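Enoyl-CoA hydratase/isomerase (Pseudomonas aeruginosa, PDB 3LAO) probably hydrates the double bond of an enoyl-CoA thioester, perhaps that of a steroid side chain, as a homotrimeric member of the crotonase-like family. Local coordinates at residues B[106-111]-B[125-130]. Numbering follows the deposited sequence.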
loop_
_atom_site.group_PDB
_atom_site.type_symbol
_atom_site.label_atom_id
_atom_site.label_comp_id
_atom_site.label_asym_id
_atom_site.label_seq_id
_atom_site.Cartn_x
_atom_site.Cartn_y
_atom_site.Cartn_z
ATOM N N LYS B 106 13.854 3.208 -16.726
ATOM C CA LYS B 106 13.164 4.312 -17.374
ATOM C C LYS B 106 11.664 4.011 -17.408
ATOM O O LYS B 106 11.254 2.899 -17.123
ATOM C CB LYS B 106 13.690 4.509 -18.784
ATOM C CG LYS B 106 15.128 4.913 -18.822
ATOM C CD LYS B 106 15.465 5.506 -20.194
ATOM C CE LYS B 106 16.081 4.497 -21.137
ATOM N NZ LYS B 106 16.164 5.136 -22.489
ATOM N N PRO B 107 10.844 5.025 -17.707
ATOM C CA PRO B 107 9.395 4.903 -17.500
ATOM C C PRO B 107 8.693 4.060 -18.521
ATOM O O PRO B 107 9.093 4.036 -19.650
ATOM C CB PRO B 107 8.893 6.361 -17.615
ATOM C CG PRO B 107 10.078 7.168 -17.243
ATOM C CD PRO B 107 11.265 6.433 -17.809
ATOM N N LEU B 108 7.623 3.392 -18.129
ATOM C CA LEU B 108 6.834 2.641 -19.088
ATOM C C LEU B 108 5.365 2.968 -18.907
ATOM O O LEU B 108 4.857 3.005 -17.797
ATOM C CB LEU B 108 7.077 1.150 -18.897
ATOM C CG LEU B 108 6.180 0.189 -19.674
ATOM C CD1 LEU B 108 6.531 0.257 -21.100
ATOM C CD2 LEU B 108 6.515 -1.157 -19.145
ATOM N N VAL B 109 4.694 3.239 -20.009
ATOM C CA VAL B 109 3.289 3.536 -20.001
ATOM C C VAL B 109 2.663 2.420 -20.820
ATOM O O VAL B 109 3.236 1.990 -21.821
ATOM C CB VAL B 109 3.004 4.870 -20.703
ATOM C CG1 VAL B 109 1.504 4.988 -21.046
ATOM C CG2 VAL B 109 3.474 6.026 -19.855
ATOM N N VAL B 110 1.503 1.935 -20.400
ATOM C CA VAL B 110 0.890 0.869 -21.134
ATOM C C VAL B 110 -0.571 1.158 -21.472
ATOM O O VAL B 110 -1.342 1.662 -20.626
ATOM C CB VAL B 110 1.023 -0.481 -20.387
ATOM C CG1 VAL B 110 0.174 -0.479 -19.053
ATOM C CG2 VAL B 110 0.578 -1.581 -21.315
ATOM N N ALA B 111 -0.945 0.827 -22.706
ATOM C CA ALA B 111 -2.342 0.909 -23.174
ATOM C C ALA B 111 -2.935 -0.484 -23.421
ATOM O O ALA B 111 -2.353 -1.272 -24.158
ATOM C CB ALA B 111 -2.406 1.744 -24.469
ATOM N N LEU B 125 0.729 -4.202 -14.529
ATOM C CA LEU B 125 1.061 -3.646 -13.209
ATOM C C LEU B 125 2.552 -3.365 -13.053
ATOM O O LEU B 125 2.978 -2.852 -12.043
ATOM C CB LEU B 125 0.640 -4.586 -12.092
ATOM C CG LEU B 125 -0.847 -4.901 -11.991
ATOM C CD1 LEU B 125 -1.082 -6.077 -11.028
ATOM C CD2 LEU B 125 -1.575 -3.635 -11.557
ATOM N N ASN B 126 3.339 -3.745 -14.044
ATOM C CA ASN B 126 4.739 -3.475 -14.025
ATOM C C ASN B 126 5.025 -2.117 -14.666
ATOM O O ASN B 126 6.156 -1.674 -14.758
ATOM C CB ASN B 126 5.467 -4.569 -14.784
ATOM C CG ASN B 126 6.964 -4.502 -14.591
ATOM O OD1 ASN B 126 7.458 -4.659 -13.467
ATOM N ND2 ASN B 126 7.701 -4.241 -15.676
ATOM N N ALA B 127 3.991 -1.454 -15.122
ATOM C CA ALA B 127 4.153 -0.166 -15.774
ATOM C C ALA B 127 3.897 0.999 -14.791
ATOM O O ALA B 127 3.434 0.798 -13.678
ATOM C CB ALA B 127 3.207 -0.080 -16.936
ATOM N N ASP B 128 4.194 2.217 -15.216
ATOM C CA ASP B 128 3.979 3.389 -14.371
ATOM C C ASP B 128 2.668 4.106 -14.609
ATOM O O ASP B 128 2.174 4.795 -13.748
ATOM C CB ASP B 128 5.125 4.320 -14.617
ATOM C CG ASP B 128 6.430 3.627 -14.405
ATOM O OD1 ASP B 128 6.520 2.902 -13.395
ATOM O OD2 ASP B 128 7.331 3.754 -15.261
ATOM N N ILE B 129 2.131 3.962 -15.805
ATOM C CA ILE B 129 0.835 4.495 -16.183
ATOM C C ILE B 129 0.177 3.434 -17.039
ATOM O O ILE B 129 0.810 2.857 -17.968
ATOM C CB ILE B 129 0.951 5.706 -17.075
ATOM C CG1 ILE B 129 1.849 6.784 -16.433
ATOM C CG2 ILE B 129 -0.454 6.192 -17.464
ATOM C CD1 ILE B 129 1.334 7.398 -15.181
ATOM N N ALA B 130 -1.079 3.164 -16.700
ATOM C CA ALA B 130 -1.871 2.162 -17.377
ATOM C C ALA B 130 -3.206 2.742 -17.784
ATOM O O ALA B 130 -3.976 3.206 -16.947
ATOM C CB ALA B 130 -2.063 0.889 -16.460
#
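Asp128 grips Leu108 at both of its backbone polar atoms, just ahead of the parallel pairing of Val109 with Ile129 and Val110 with Ala130. Its own N donates to Leu108 O (2.8 Å), while its side chain returns to the same residue. Asp128 CB lies 3.5 Å from Leu108 O; CG, anti to the carbonyl carbon (chi1 -54°), turns the carboxylate back along the partner strand; and Asp128 OD2 accepts from Leu108 N at 2.9 Å. The bond is nearly straight at hydrogen (162°), but the N-H meets OD2 on its anti side, 35° out of the carboxylate plane. OD2 also forms a salt bridge with Arg104, which probably favours the charged carboxylate, and OD1 accepts from Trp163 of a neighbouring subunit. Farther along, Val110 N donates to Ile129 O (2.7 Å), continuing the parallel pattern.

Side chains separate by face. Val109 CG2 lies 3.8 Å from Ile129 CB, the two side chains pointing the same way, whereas Val110 CG1 rests 3.7 Å from both Ala127 CB and Ala130 CB. These strands are adjacent inner members of the mixed sheet of the crotonase fold, joined by a connection that contains strand 115-117 and helix 119-125. Strand 59-64 flanks 108-112 on its other edge, and helix 196-209 packs on the Val109 and Ile129 face, while Asp128 reaches the trimer interface.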